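Local coordinates for uncharacterized SRPBCC domain-containing protein (Micromonospora chersina, PDB 6V04) that is of unknown function but probably takes part in dynemicin biosynthesis as a START/Bet v1-like protein, perhaps a cyclase or aromatase, at residues 26-29 against 30-34; 107-111 against 112-116; 126-129 against 130-134; 232-235 against 236-239. All coordinates share one frame; numbering follows the deposited sequence. Where two conformers were deposited one is given.

Contact 1. Residues 26-29 against 30-34; sequences EVWE and AVTDP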
ATOM      1  N   GLU A  26      -3.030 -17.132 -22.955  1.00 43.78           N
ATOM      2  CA  GLU A  26      -1.871 -17.184 -22.068  1.00 40.47           C
ATOM      3  C   GLU A  26      -1.896 -16.041 -21.062  1.00 34.25           C
ATOM      4  O   GLU A  26      -1.641 -16.246 -19.868  1.00 36.66           O
ATOM      5  CB  GLU A  26      -0.586 -17.147 -22.895  1.00 41.95           C
ATOM      6  CG  GLU A  26       0.683 -17.235 -22.064  1.00 47.03           C
ATOM      7  CD  GLU A  26       1.949 -17.205 -22.902  1.00 72.38           C
ATOM      8  OE1 GLU A  26       3.050 -17.082 -22.313  1.00 59.77           O
ATOM      9  OE2 GLU A  26       1.841 -17.307 -24.144  1.00 60.86           O
ATOM     10  N   VAL A  27      -2.221 -14.828 -21.521  1.00 34.56           N
ATOM     11  CA  VAL A  27      -2.289 -13.696 -20.608  1.00 31.79           C
ATOM     12  C   VAL A  27      -3.371 -13.924 -19.566  1.00 32.08           C
ATOM     13  O   VAL A  27      -3.190 -13.613 -18.385  1.00 31.71           O
ATOM     14  CB  VAL A  27      -2.529 -12.386 -21.383  1.00 31.81           C
ATOM     15  CG1 VAL A  27      -2.607 -11.204 -20.418  1.00 35.86           C
ATOM     16  CG2 VAL A  27      -1.447 -12.168 -22.434  1.00 36.12           C
ATOM     17  N   TRP A  28      -4.525 -14.447 -19.989  1.00 32.26           N
ATOM     18  CA  TRP A  28      -5.611 -14.698 -19.047  1.00 29.30           C
ATOM     19  C   TRP A  28      -5.174 -15.645 -17.933  1.00 31.21           C
ATOM     20  O   TRP A  28      -5.480 -15.414 -16.757  1.00 29.53           O
ATOM     21  CB  TRP A  28      -6.823 -15.271 -19.775  1.00 37.27           C
ATOM     22  CG  TRP A  28      -7.945 -15.538 -18.837  1.00 32.12           C
ATOM     23  CD1 TRP A  28      -8.394 -16.752 -18.417  1.00 37.10           C
ATOM     24  CD2 TRP A  28      -8.755 -14.559 -18.177  1.00 31.61           C
ATOM     25  NE1 TRP A  28      -9.441 -16.594 -17.538  1.00 39.88           N
ATOM     26  CE2 TRP A  28      -9.682 -15.257 -17.374  1.00 34.58           C
ATOM     27  CE3 TRP A  28      -8.798 -13.161 -18.198  1.00 33.87           C
ATOM     28  CZ2 TRP A  28     -10.643 -14.603 -16.604  1.00 34.54           C
ATOM     29  CZ3 TRP A  28      -9.751 -12.515 -17.424  1.00 30.96           C
ATOM     30  CH2 TRP A  28     -10.659 -13.239 -16.641  1.00 29.68           C
ATOM     31  N   GLU A  29      -4.503 -16.744 -18.288  1.00 32.82           N
ATOM     32  CA  GLU A  29      -3.991 -17.648 -17.260  1.00 33.20           C
ATOM     33  C   GLU A  29      -3.021 -16.926 -16.339  1.00 30.42           C
ATOM     34  O   GLU A  29      -3.072 -17.097 -15.116  1.00 31.53           O
ATOM     35  CB  GLU A  29      -3.318 -18.862 -17.902  1.00 39.95           C
ATOM     36  CG  GLU A  29      -4.284 -19.815 -18.572  1.00 40.85           C
ATOM     37  CD  GLU A  29      -5.372 -20.303 -17.632  1.00 51.83           C
ATOM     38  OE1 GLU A  29      -5.039 -20.775 -16.522  1.00 50.92           O
ATOM     39  OE2 GLU A  29      -6.562 -20.197 -18.000  1.00 56.61           O
ATOM     40  N   ALA A  30      -2.153 -16.085 -16.906  1.00 33.99           N
ATOM     41  CA  ALA A  30      -1.129 -15.426 -16.100  1.00 31.76           C
ATOM     42  C   ALA A  30      -1.723 -14.438 -15.109  1.00 28.59           C
ATOM     43  O   ALA A  30      -1.100 -14.160 -14.076  1.00 30.96           O
ATOM     44  CB  ALA A  30      -0.118 -14.724 -17.008  1.00 37.77           C
ATOM     45  N   VAL A  31      -2.904 -13.877 -15.394  1.00 27.30           N
ATOM     46  CA  VAL A  31      -3.517 -12.924 -14.472  1.00 25.17           C
ATOM     47  C   VAL A  31      -4.616 -13.538 -13.611  1.00 26.29           C
ATOM     48  O   VAL A  31      -5.210 -12.814 -12.801  1.00 27.90           O
ATOM     49  CB  VAL A  31      -4.063 -11.682 -15.214  1.00 26.77           C
ATOM     50  CG1 VAL A  31      -2.981 -11.058 -16.057  1.00 29.47           C
ATOM     51  CG2 VAL A  31      -5.293 -12.021 -16.058  1.00 29.57           C
ATOM     52  N   THR A  32      -4.882 -14.859 -13.718  1.00 28.33           N
ATOM     53  CA  THR A  32      -5.906 -15.514 -12.895  1.00 29.23           C
ATOM     54  C   THR A  32      -5.413 -16.721 -12.106  1.00 32.10           C
ATOM     55  O   THR A  32      -5.858 -16.915 -10.972  1.00 32.16           O
ATOM     56  CB  THR A  32      -7.102 -15.963 -13.753  1.00 31.56           C
ATOM     57  OG1 THR A  32      -6.663 -16.820 -14.823  1.00 34.33           O
ATOM     58  CG2 THR A  32      -7.848 -14.751 -14.298  1.00 30.61           C
ATOM     59  N   ASP A  33      -4.561 -17.563 -12.684  1.00 31.56           N
ATOM     60  CA  ASP A  33      -4.067 -18.741 -11.968  1.00 34.96           C
ATOM     61  C   ASP A  33      -3.215 -18.272 -10.795  1.00 32.67           C
ATOM     62  O   ASP A  33      -2.203 -17.603 -11.019  1.00 30.52           O
ATOM     63  CB  ASP A  33      -3.254 -19.623 -12.911  1.00 31.31           C
ATOM     64  CG  ASP A  33      -2.769 -20.916 -12.257  1.00 35.08           C
ATOM     65  OD1 ASP A  33      -2.686 -20.970 -11.018  1.00 40.31           O
ATOM     66  OD2 ASP A  33      -2.466 -21.878 -12.998  1.00 42.27           O
ATOM     67  N   PRO A  34      -3.583 -18.568  -9.545  1.00 33.99           N
ATOM     68  CA  PRO A  34      -2.799 -18.022  -8.424  1.00 30.91           C
ATOM     69  C   PRO A  34      -1.332 -18.402  -8.461  1.00 31.22           C
ATOM     70  O   PRO A  34      -0.505 -17.588  -8.032  1.00 29.21           O
ATOM     71  CB  PRO A  34      -3.503 -18.599  -7.192  1.00 35.34           C
ATOM     72  CG  PRO A  34      -4.921 -18.786  -7.650  1.00 35.73           C
ATOM     73  CD  PRO A  34      -4.791 -19.264  -9.068  1.00 34.92           C
TER
HETATM   74  O   HOH W   1      -2.556 -21.724 -15.879  1.00 42.94           O
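Thr32 lays its methyl group over one face of the Trp28 indole, one turn further along helix 24-32. CG2 of Thr32 sits 3.7 Å from the centroid of the six-membered ring of Trp28, 17° off the normal, a CH-pi contact. The other branch of the threonine is hydrogen-bonded to the backbone: with OG1 set between the backbone N and the carbonyl carbon (chi1 56°), it donates to Trp28 O at 2.7 Å. One residue thus holds both the ring and the carbonyl of Trp28. Leu77 touches Trp28 and Thr32 alike, and Val27 and Val31 continue this packed side toward strand 90-98. With an alanine in place of Trp28, the Thr32 methyl would probably lose the surface it rests on and a gap would open beside Leu77.

The outer side is looser and wet. Glu29 OE1 and Asp33 OD2 lie 4.5 Å apart, and a water donates to both oxygens, while Asp33 OD1 accepts from Arg35 N as the N-cap of the next helix. Glu29 O receives Asp33 N at 2.9 Å and Thr32 N from above the carbonyl plane. Since a water bridges the two acids, their like charges are probably tolerated with both ionised.

Contact 2. Residues 107-111 against 112-116; sequences VDDSC and PGRPG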
ATOM      1  N   VAL A 107      -5.705  -1.550 -17.445  1.00 28.70           N
ATOM      2  CA  VAL A 107      -6.027  -1.466 -16.026  1.00 25.35           C
ATOM      3  C   VAL A 107      -6.719  -0.142 -15.764  1.00 27.38           C
ATOM      4  O   VAL A 107      -6.185   0.921 -16.103  1.00 28.50           O
ATOM      5  CB  VAL A 107      -4.777  -1.577 -15.143  1.00 28.78           C
ATOM      6  CG1 VAL A 107      -5.172  -1.407 -13.673  1.00 27.17           C
ATOM      7  CG2 VAL A 107      -4.071  -2.908 -15.374  1.00 29.71           C
ATOM      8  N   ASP A 108      -7.903  -0.213 -15.161  1.00 25.89           N
ATOM      9  CA  ASP A 108      -8.632   0.937 -14.646  1.00 25.53           C
ATOM     10  C   ASP A 108      -8.616   0.898 -13.125  1.00 25.18           C
ATOM     11  O   ASP A 108      -8.863  -0.152 -12.532  1.00 28.98           O
ATOM     12  CB  ASP A 108     -10.088   0.914 -15.105  1.00 26.83           C
ATOM     13  CG  ASP A 108     -10.246   1.092 -16.592  1.00 29.20           C
ATOM     14  OD1 ASP A 108      -9.789   2.124 -17.118  1.00 29.42           O
ATOM     15  OD2 ASP A 108     -10.852   0.200 -17.225  1.00 28.38           O
ATOM     16  N   ASP A 109      -8.355   2.042 -12.491  1.00 23.32           N
ATOM     17  CA  ASP A 109      -8.352   2.132 -11.028  1.00 25.39           C
ATOM     18  C   ASP A 109      -8.937   3.486 -10.663  1.00 25.84           C
ATOM     19  O   ASP A 109      -8.303   4.515 -10.911  1.00 26.68           O
ATOM     20  CB  ASP A 109      -6.931   1.963 -10.468  1.00 22.61           C
ATOM     21  CG  ASP A 109      -6.870   1.995  -8.949  1.00 25.56           C
ATOM     22  OD1 ASP A 109      -7.765   2.579  -8.307  1.00 25.72           O
ATOM     23  OD2 ASP A 109      -5.879   1.443  -8.381  1.00 25.93           O
ATOM     24  N   SER A 110     -10.158   3.501 -10.121  1.00 24.45           N
ATOM     25  CA  SER A 110     -10.796   4.744  -9.733  1.00 24.22           C
ATOM     26  C   SER A 110     -11.263   4.684  -8.287  1.00 25.30           C
ATOM     27  O   SER A 110     -11.496   3.610  -7.721  1.00 27.30           O
ATOM     28  CB  SER A 110     -11.973   5.080 -10.666  1.00 29.25           C
ATOM     29  OG  SER A 110     -12.895   4.013 -10.720  1.00 31.36           O
ATOM     30  N   CYS A 111     -11.340   5.855  -7.686  1.00 25.16           N
ATOM     31  CA  CYS A 111     -11.766   6.003  -6.312  1.00 26.51           C
ATOM     32  C   CYS A 111     -12.312   7.409  -6.114  1.00 28.68           C
ATOM     33  O   CYS A 111     -11.571   8.386  -6.266  1.00 28.31           O
ATOM     34  CB  CYS A 111     -10.601   5.734  -5.362  1.00 26.37           C
ATOM     35  SG  CYS A 111     -11.044   5.899  -3.612  1.00 29.79           S
ATOM     36  N   PRO A 112     -13.596   7.561  -5.798  1.00 28.09           N
ATOM     37  CA  PRO A 112     -14.168   8.906  -5.675  1.00 34.65           C
ATOM     38  C   PRO A 112     -13.441   9.725  -4.620  1.00 34.14           C
ATOM     39  O   PRO A 112     -13.188   9.250  -3.509  1.00 32.38           O
ATOM     40  CB  PRO A 112     -15.625   8.635  -5.281  1.00 35.56           C
ATOM     41  CG  PRO A 112     -15.899   7.246  -5.735  1.00 34.99           C
ATOM     42  CD  PRO A 112     -14.596   6.503  -5.575  1.00 27.59           C
ATOM     43  N   GLY A 113     -13.068  10.945  -4.992  1.00 32.13           N
ATOM     44  CA  GLY A 113     -12.404  11.860  -4.086  1.00 33.60           C
ATOM     45  C   GLY A 113     -10.931  11.595  -3.877  1.00 38.72           C
ATOM     46  O   GLY A 113     -10.336  12.181  -2.966  1.00 39.96           O
ATOM     47  N   ARG A 114     -10.324  10.745  -4.691  1.00 32.37           N
ATOM     48  CA  ARG A 114      -8.911  10.437  -4.545  1.00 32.72           C
ATOM     49  C   ARG A 114      -8.082  11.718  -4.573  1.00 39.80           C
ATOM     50  O   ARG A 114      -8.194  12.496  -5.529  1.00 43.18           O
ATOM     51  CB  ARG A 114      -8.468   9.519  -5.679  1.00 33.14           C
ATOM     52  CG  ARG A 114      -6.980   9.247  -5.738  1.00 35.73           C
ATOM     53  CD  ARG A 114      -6.721   8.195  -6.787  1.00 36.23           C
ATOM     54  NE  ARG A 114      -7.006   6.867  -6.266  1.00 33.17           N
ATOM     55  CZ  ARG A 114      -7.358   5.815  -6.998  1.00 29.03           C
ATOM     56  NH1 ARG A 114      -7.549   4.648  -6.394  1.00 31.11           N
ATOM     57  NH2 ARG A 114      -7.526   5.916  -8.312  1.00 29.90           N
ATOM     58  N   PRO A 115      -7.228  11.961  -3.577  1.00 38.42           N
ATOM     59  CA  PRO A 115      -6.360  13.143  -3.639  1.00 48.66           C
ATOM     60  C   PRO A 115      -5.505  13.134  -4.898  1.00 41.15           C
ATOM     61  O   PRO A 115      -4.958  12.106  -5.295  1.00 40.40           O
ATOM     62  CB  PRO A 115      -5.500  13.023  -2.376  1.00 44.77           C
ATOM     63  CG  PRO A 115      -6.296  12.174  -1.449  1.00 47.24           C
ATOM     64  CD  PRO A 115      -7.037  11.208  -2.323  1.00 45.75           C
ATOM     65  N   GLY A 116      -5.397  14.302  -5.534  1.00 51.77           N
ATOM     66  CA  GLY A 116      -4.509  14.414  -6.677  1.00 48.45           C
ATOM     67  C   GLY A 116      -3.091  14.010  -6.342  1.00 37.66           C
ATOM     68  O   GLY A 116      -2.368  13.487  -7.195  1.00 43.62           O
TER
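Asp109, near the end of strand 103-110, is gripped by Arg114 through two nitrogens. Asp109 OD1 takes Arg114 NH1 at 2.8 Å, approached from above the carboxylate plane, and a weak second bond from NH2. Arg114 NH2 also donates to Asp109 O at 3.1 Å; that oxygen lies in the guanidinium plane, but the nitrogen stands above the carbonyl plane. Carboxylate and guanidinium are turned 72° to each other, so the salt bridge is not a coplanar pair. Asp109 OD2 is left to accept from Trp126 NE1, and NH2 of Arg114 has a further acceptor in Asp12 O. At Ser110 the chain passes the guanidinium, with CA 3.8 Å from Arg114 NH2. Cys111 comes next and covers one face of that group: its CB stands 3.4 Å from Arg114 NH1. The arginine reaches back over the cysteine because its chain bends at chi3 (-80°). Cys111 O then accepts from Arg114 N at 3.1 Å, closing the turn. Pro112 and Gly113 take the two central positions, the glycine with the positive phi of 79° expected there. This is a type II beta turn, leading from strand 103-110 into helix 116-139, the long helix of the Bet v1-like fold.

Contact 3. Residues 126-129 against 130-134; sequences WLDF and VGRLA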
ATOM      1  N   TRP A 126       0.970   0.968 -10.926  1.00 25.35           N
ATOM      2  CA  TRP A 126       0.390   0.079 -11.928  1.00 24.90           C
ATOM      3  C   TRP A 126       1.320  -0.127 -13.117  1.00 26.89           C
ATOM      4  O   TRP A 126       1.323  -1.213 -13.710  1.00 28.64           O
ATOM      5  CB  TRP A 126      -0.963   0.625 -12.395  1.00 27.09           C
ATOM      6  CG  TRP A 126      -2.090   0.277 -11.460  1.00 23.91           C
ATOM      7  CD1 TRP A 126      -2.867   1.137 -10.745  1.00 27.67           C
ATOM      8  CD2 TRP A 126      -2.555  -1.035 -11.147  1.00 27.50           C
ATOM      9  NE1 TRP A 126      -3.783   0.444 -10.003  1.00 28.11           N
ATOM     10  CE2 TRP A 126      -3.615  -0.895 -10.231  1.00 27.06           C
ATOM     11  CE3 TRP A 126      -2.177  -2.311 -11.548  1.00 28.31           C
ATOM     12  CZ2 TRP A 126      -4.295  -1.987  -9.716  1.00 25.77           C
ATOM     13  CZ3 TRP A 126      -2.861  -3.392 -11.037  1.00 30.07           C
ATOM     14  CH2 TRP A 126      -3.908  -3.220 -10.131  1.00 30.10           C
ATOM     15  N   LEU A 127       2.126   0.878 -13.477  1.00 27.17           N
ATOM     16  CA  LEU A 127       3.098   0.671 -14.544  1.00 28.78           C
ATOM     17  C   LEU A 127       4.143  -0.356 -14.129  1.00 28.24           C
ATOM     18  O   LEU A 127       4.612  -1.147 -14.956  1.00 30.20           O
ATOM     19  CB  LEU A 127       3.769   1.993 -14.920  1.00 29.58           C
ATOM     20  CG  LEU A 127       2.923   2.944 -15.773  1.00 42.52           C
ATOM     21  CD1 LEU A 127       3.658   4.264 -15.947  1.00 55.14           C
ATOM     22  CD2 LEU A 127       2.619   2.323 -17.124  1.00 47.94           C
ATOM     23  N   ASP A 128       4.528  -0.344 -12.849  1.00 27.61           N
ATOM     24  CA  ASP A 128       5.439  -1.351 -12.317  1.00 27.76           C
ATOM     25  C   ASP A 128       4.820  -2.742 -12.412  1.00 26.93           C
ATOM     26  O   ASP A 128       5.456  -3.691 -12.885  1.00 27.40           O
ATOM     27  CB  ASP A 128       5.788  -0.962 -10.876  1.00 27.82           C
ATOM     28  CG  ASP A 128       6.561  -2.026 -10.136  1.00 27.88           C
ATOM     29  OD1 ASP A 128       5.943  -3.013  -9.705  1.00 28.94           O
ATOM     30  OD2 ASP A 128       7.784  -1.848  -9.967  1.00 30.51           O
ATOM     31  N   PHE A 129       3.558  -2.874 -12.011  1.00 26.61           N
ATOM     32  CA  PHE A 129       2.930  -4.189 -12.033  1.00 27.39           C
ATOM     33  C   PHE A 129       2.783  -4.719 -13.457  1.00 29.18           C
ATOM     34  O   PHE A 129       3.067  -5.893 -13.711  1.00 28.25           O
ATOM     35  CB  PHE A 129       1.573  -4.130 -11.331  1.00 35.65           C
ATOM     36  CG  PHE A 129       1.653  -4.224  -9.824  1.00 30.10           C
ATOM     37  CD1 PHE A 129       2.481  -5.158  -9.199  1.00 33.74           C
ATOM     38  CD2 PHE A 129       0.893  -3.383  -9.037  1.00 31.54           C
ATOM     39  CE1 PHE A 129       2.532  -5.247  -7.827  1.00 34.53           C
ATOM     40  CE2 PHE A 129       0.944  -3.470  -7.656  1.00 37.32           C
ATOM     41  CZ  PHE A 129       1.767  -4.405  -7.054  1.00 33.88           C
ATOM     42  N   VAL A 130       2.344  -3.886 -14.410  1.00 28.92           N
ATOM     43  CA  VAL A 130       2.205  -4.422 -15.762  1.00 28.91           C
ATOM     44  C   VAL A 130       3.577  -4.665 -16.382  1.00 26.89           C
ATOM     45  O   VAL A 130       3.738  -5.564 -17.215  1.00 29.65           O
ATOM     46  CB  VAL A 130       1.312  -3.532 -16.656  1.00 30.97           C
ATOM     47  CG1 VAL A 130      -0.065  -3.394 -16.024  1.00 34.95           C
ATOM     48  CG2 VAL A 130       1.922  -2.157 -16.935  1.00 29.70           C
ATOM     49  N   GLY A 131       4.608  -3.938 -15.940  1.00 27.60           N
ATOM     50  CA  GLY A 131       5.950  -4.243 -16.397  1.00 28.54           C
ATOM     51  C   GLY A 131       6.435  -5.589 -15.900  1.00 27.95           C
ATOM     52  O   GLY A 131       7.171  -6.287 -16.605  1.00 30.83           O
ATOM     53  N   ARG A 132       6.013  -5.983 -14.694  1.00 27.13           N
ATOM     54  CA  ARG A 132       6.386  -7.294 -14.173  1.00 26.85           C
ATOM     55  C   ARG A 132       5.614  -8.398 -14.886  1.00 26.17           C
ATOM     56  O   ARG A 132       6.172  -9.458 -15.184  1.00 27.19           O
ATOM     57  CB  ARG A 132       6.157  -7.344 -12.654  1.00 26.39           C
ATOM     58  CG  ARG A 132       7.089  -6.411 -11.889  1.00 27.13           C
ATOM     59  CD  ARG A 132       6.881  -6.378 -10.382  1.00 26.71           C
ATOM     60  NE  ARG A 132       7.594  -5.225  -9.849  1.00 27.43           N
ATOM     61  CZ  ARG A 132       8.894  -5.199  -9.567  1.00 28.24           C
ATOM     62  NH1 ARG A 132       9.644  -6.289  -9.710  1.00 28.41           N
ATOM     63  NH2 ARG A 132       9.432  -4.076  -9.131  1.00 28.87           N
ATOM     64  N   LEU A 133       4.338  -8.158 -15.208  1.00 27.58           N
ATOM     65  CA  LEU A 133       3.598  -9.125 -16.010  1.00 27.30           C
ATOM     66  C   LEU A 133       4.317  -9.389 -17.324  1.00 30.41           C
ATOM     67  O   LEU A 133       4.488 -10.542 -17.732  1.00 29.55           O
ATOM     68  CB  LEU A 133       2.172  -8.629 -16.274  1.00 26.23           C
ATOM     69  CG  LEU A 133       1.355  -9.518 -17.212  1.00 27.85           C
ATOM     70  CD1 LEU A 133       1.166 -10.916 -16.641  1.00 30.50           C
ATOM     71  CD2 LEU A 133       0.004  -8.861 -17.456  1.00 29.48           C
ATOM     72  N   ALA A 134       4.742  -8.323 -18.009  1.00 28.73           N
ATOM     73  CA  ALA A 134       5.387  -8.487 -19.308  1.00 33.02           C
ATOM     74  C   ALA A 134       6.693  -9.261 -19.185  1.00 29.68           C
ATOM     75  O   ALA A 134       7.003 -10.099 -20.036  1.00 34.65           O
ATOM     76  CB  ALA A 134       5.629  -7.119 -19.948  1.00 33.48           C
TER
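The guanidinium of Arg132 receives Asp128 at its edge, in an i to i+4 salt bridge on helix 116-139, the long helix of the Bet v1-like fold. Of the aromatic rings on the same helix, Phe129 makes a T-shaped contact with Phe41, and Trp126 lies against Trp94 with the ring planes near 90°. Asp128 OD1 lies in the guanidinium plane and takes Arg132 NE at 2.8 Å along an almost straight N-H (168°); Asp128 OD2 takes Arg132 NH2 at 2.9 Å on its syn lone pair. The grip is therefore side-on, one nitrogen to each oxygen, although the two planes are turned 44° apart. Arg132 runs extended from CG to NE, which carries its head level with the carboxylate one turn back. Tyr145 touches the arginine from a loop, and the Arg132 side chain is about 8 Å from a bound magnesium ion and a bound sodium ion. A methionine in place of Arg132 is likely to leave the Asp128 carboxylate without its charged mate and freer to turn.

Val130 and Leu133 are turned into the protein, Val130 onto strands 14-20 and 103-110. Backbone bonds one turn apart join the two halves, Leu133 N to Phe129 O among them. CG2 of Val130 rests against the preceding turn, 3.4 Å from Trp126 O and 3.5 Å from Leu127 O.

Contact 4. Residues 232-235 against 236-239; sequences GERG and RTLS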
ATOM      1  N   GLY A 232     -11.827  16.634   2.479  1.00 33.57           N
ATOM      2  CA  GLY A 232     -12.641  16.332   1.318  1.00 34.80           C
ATOM      3  C   GLY A 232     -14.093  16.158   1.696  1.00 37.53           C
ATOM      4  O   GLY A 232     -14.429  15.934   2.862  1.00 36.62           O
ATOM      5  N   GLU A 233     -14.966  16.292   0.691  1.00 37.48           N
ATOM      6  CA  GLU A 233     -16.383  16.007   0.904  1.00 42.56           C
ATOM      7  C   GLU A 233     -16.587  14.591   1.418  1.00 42.50           C
ATOM      8  O   GLU A 233     -17.492  14.346   2.224  1.00 41.16           O
ATOM      9  CB  GLU A 233     -17.178  16.199  -0.395  1.00 51.17           C
ATOM     10  CG  GLU A 233     -17.278  17.631  -0.882  1.00 76.10           C
ATOM     11  CD  GLU A 233     -18.102  17.749  -2.153  1.00 89.04           C
ATOM     12  OE1 GLU A 233     -18.843  16.794  -2.473  1.00 84.40           O
ATOM     13  OE2 GLU A 233     -18.009  18.797  -2.829  1.00 84.97           O
ATOM     14  N   ARG A 234     -15.751  13.653   0.977  1.00 35.83           N
ATOM     15  CA  ARG A 234     -15.884  12.258   1.376  1.00 33.78           C
ATOM     16  C   ARG A 234     -15.434  12.011   2.809  1.00 34.85           C
ATOM     17  O   ARG A 234     -15.676  10.914   3.328  1.00 36.51           O
ATOM     18  CB  ARG A 234     -15.066  11.365   0.447  1.00 32.70           C
ATOM     19  CG  ARG A 234     -13.541  11.423   0.695  1.00 34.40           C
ATOM     20  CD  ARG A 234     -12.790  10.583  -0.318  1.00 31.96           C
ATOM     21  NE  ARG A 234     -11.366  10.475   0.004  1.00 30.79           N
ATOM     22  CZ  ARG A 234     -10.515   9.674  -0.624  1.00 31.41           C
ATOM     23  NH1 ARG A 234     -10.925   8.889  -1.614  1.00 33.23           N
ATOM     24  NH2 ARG A 234      -9.236   9.626  -0.241  1.00 31.83           N
ATOM     25  N   GLY A 235     -14.773  12.980   3.432  1.00 32.74           N
ATOM     26  CA  GLY A 235     -14.068  12.800   4.687  1.00 34.53           C
ATOM     27  C   GLY A 235     -12.645  13.304   4.588  1.00 37.05           C
ATOM     28  O   GLY A 235     -12.186  13.752   3.539  1.00 32.96           O
ATOM     29  N   ARG A 236     -11.934  13.225   5.720  1.00 33.89           N
ATOM     30  CA  ARG A 236     -10.544  13.653   5.797  1.00 29.36           C
ATOM     31  C   ARG A 236      -9.661  12.446   5.542  1.00 30.00           C
ATOM     32  O   ARG A 236      -9.799  11.426   6.220  1.00 33.71           O
ATOM     33  CB  ARG A 236     -10.201  14.247   7.166  1.00 32.88           C
ATOM     34  CG  ARG A 236     -10.625  15.691   7.333  1.00 58.98           C
ATOM     35  CD  ARG A 236     -10.012  16.300   8.582  1.00 67.37           C
ATOM     36  NE  ARG A 236     -10.849  16.093   9.757  1.00 67.12           N
ATOM     37  CZ  ARG A 236     -11.902  16.844  10.061  1.00 73.90           C
ATOM     38  NH1 ARG A 236     -12.259  17.847   9.270  1.00 78.03           N
ATOM     39  NH2 ARG A 236     -12.605  16.585  11.153  1.00 75.89           N
ATOM     40  N   THR A 237      -8.761  12.552   4.573  1.00 27.99           N
ATOM     41  CA  THR A 237      -7.860  11.443   4.288  1.00 25.87           C
ATOM     42  C   THR A 237      -6.610  11.601   5.137  1.00 26.17           C
ATOM     43  O   THR A 237      -5.867  12.578   4.994  1.00 26.58           O
ATOM     44  CB  THR A 237      -7.496  11.371   2.808  1.00 26.11           C
ATOM     45  OG1 THR A 237      -8.682  11.174   2.038  1.00 28.47           O
ATOM     46  CG2 THR A 237      -6.537  10.217   2.553  1.00 25.34           C
ATOM     47  N   LEU A 238      -6.391  10.645   6.038  1.00 26.34           N
ATOM     48  CA  LEU A 238      -5.187  10.569   6.845  1.00 27.67           C
ATOM     49  C   LEU A 238      -4.211   9.647   6.136  1.00 23.93           C
ATOM     50  O   LEU A 238      -4.532   8.483   5.890  1.00 24.41           O
ATOM     51  CB  LEU A 238      -5.539  10.029   8.223  1.00 26.14           C
ATOM     52  CG  LEU A 238      -4.353   9.673   9.106  1.00 24.74           C
ATOM     53  CD1 LEU A 238      -3.551  10.910   9.440  1.00 26.64           C
ATOM     54  CD2 LEU A 238      -4.836   8.979  10.377  1.00 29.39           C
ATOM     55  N   SER A 239      -3.043  10.169   5.781  0.55 23.14           N
ATOM     56  CA  SER A 239      -2.051   9.404   5.041  0.55 24.82           C
ATOM     57  C   SER A 239      -0.721   9.405   5.783  0.55 23.30           C
ATOM     58  O   SER A 239      -0.367  10.365   6.479  0.55 23.99           O
ATOM     59  CB  SER A 239      -1.853   9.955   3.626  0.55 27.01           C
ATOM     60  OG  SER A 239      -1.270  11.247   3.638  0.55 27.51           O
TER
HETATM   61  O   HOH W   2     -10.499  13.016   1.518  1.00 27.44           O
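A polar contact joins the turn between strands 223-230 and 236-243 to the start of the second strand, where Arg234 of the loop reaches Thr237, the second residue of the strand. Arg234 NH2 donates to Thr237 OG1 at 2.8 Å along a nearly straight N-H (168°), and the hydroxyl oxygen lies close to the guanidinium plane, at the edge of the group. The long chain of Arg234 leaves the backbone with CG between the N and the carbonyl carbon (chi1 75°) and then runs extended to NE, which carries the guanidinium back to the Thr237 hydroxyl. Thr237 places OG1 anti to its carbonyl carbon, on the side where the arginine arrives.

A water bridges the two side chains and the main chain. It accepts from Arg234 NE at 3.1 Å, donates to Gly235 O at 2.7 Å and lies 2.6 Å from Thr237 OG1. The water thereby ties the arginine to the carbonyl at the end of the turn. The remaining nitrogen, NH1, is hydrogen-bonded to Pro112 O in the loop after strand 103-110, and Thr237 itself packs on Ser154 and Val156 of strand 151-157.

Gly235 N returns to Gly232 O at 3.0 Å. With a phi of 128° at Gly235, a side chain there would press on the carbonyl O of Arg234, so the position calls for glycine. Residues Gly232 to Gly235 form a type I beta turn in a beta hairpin joining two neighbouring antiparallel strands of a seven-stranded sheet.

All four contacts are partly buried. Contacts 1 and 3 lie on helices that pack together, Ala30 and Val31 touching Leu133; their apolar sides are buried against strands or the other helix, their charged ends on the outer side. The acids are bridged by water in contact 1 but paired with an arginine in contact 3. Contacts 2 and 4 sit where loops meet strands, and each relies on an arginine, Arg114 buried in contact 2 and Arg234 partly exposed and sharing a water in contact 4. Contact 2 touches contacts 3 and 4: Val107 packs on Trp126 and Val130, and Cys111 and Pro115 on Arg234, linking the loop after strand 103-110 of the first sheet to the hairpin of the second. Contacts 1 and 4 are farthest apart, their centres about 36 Å.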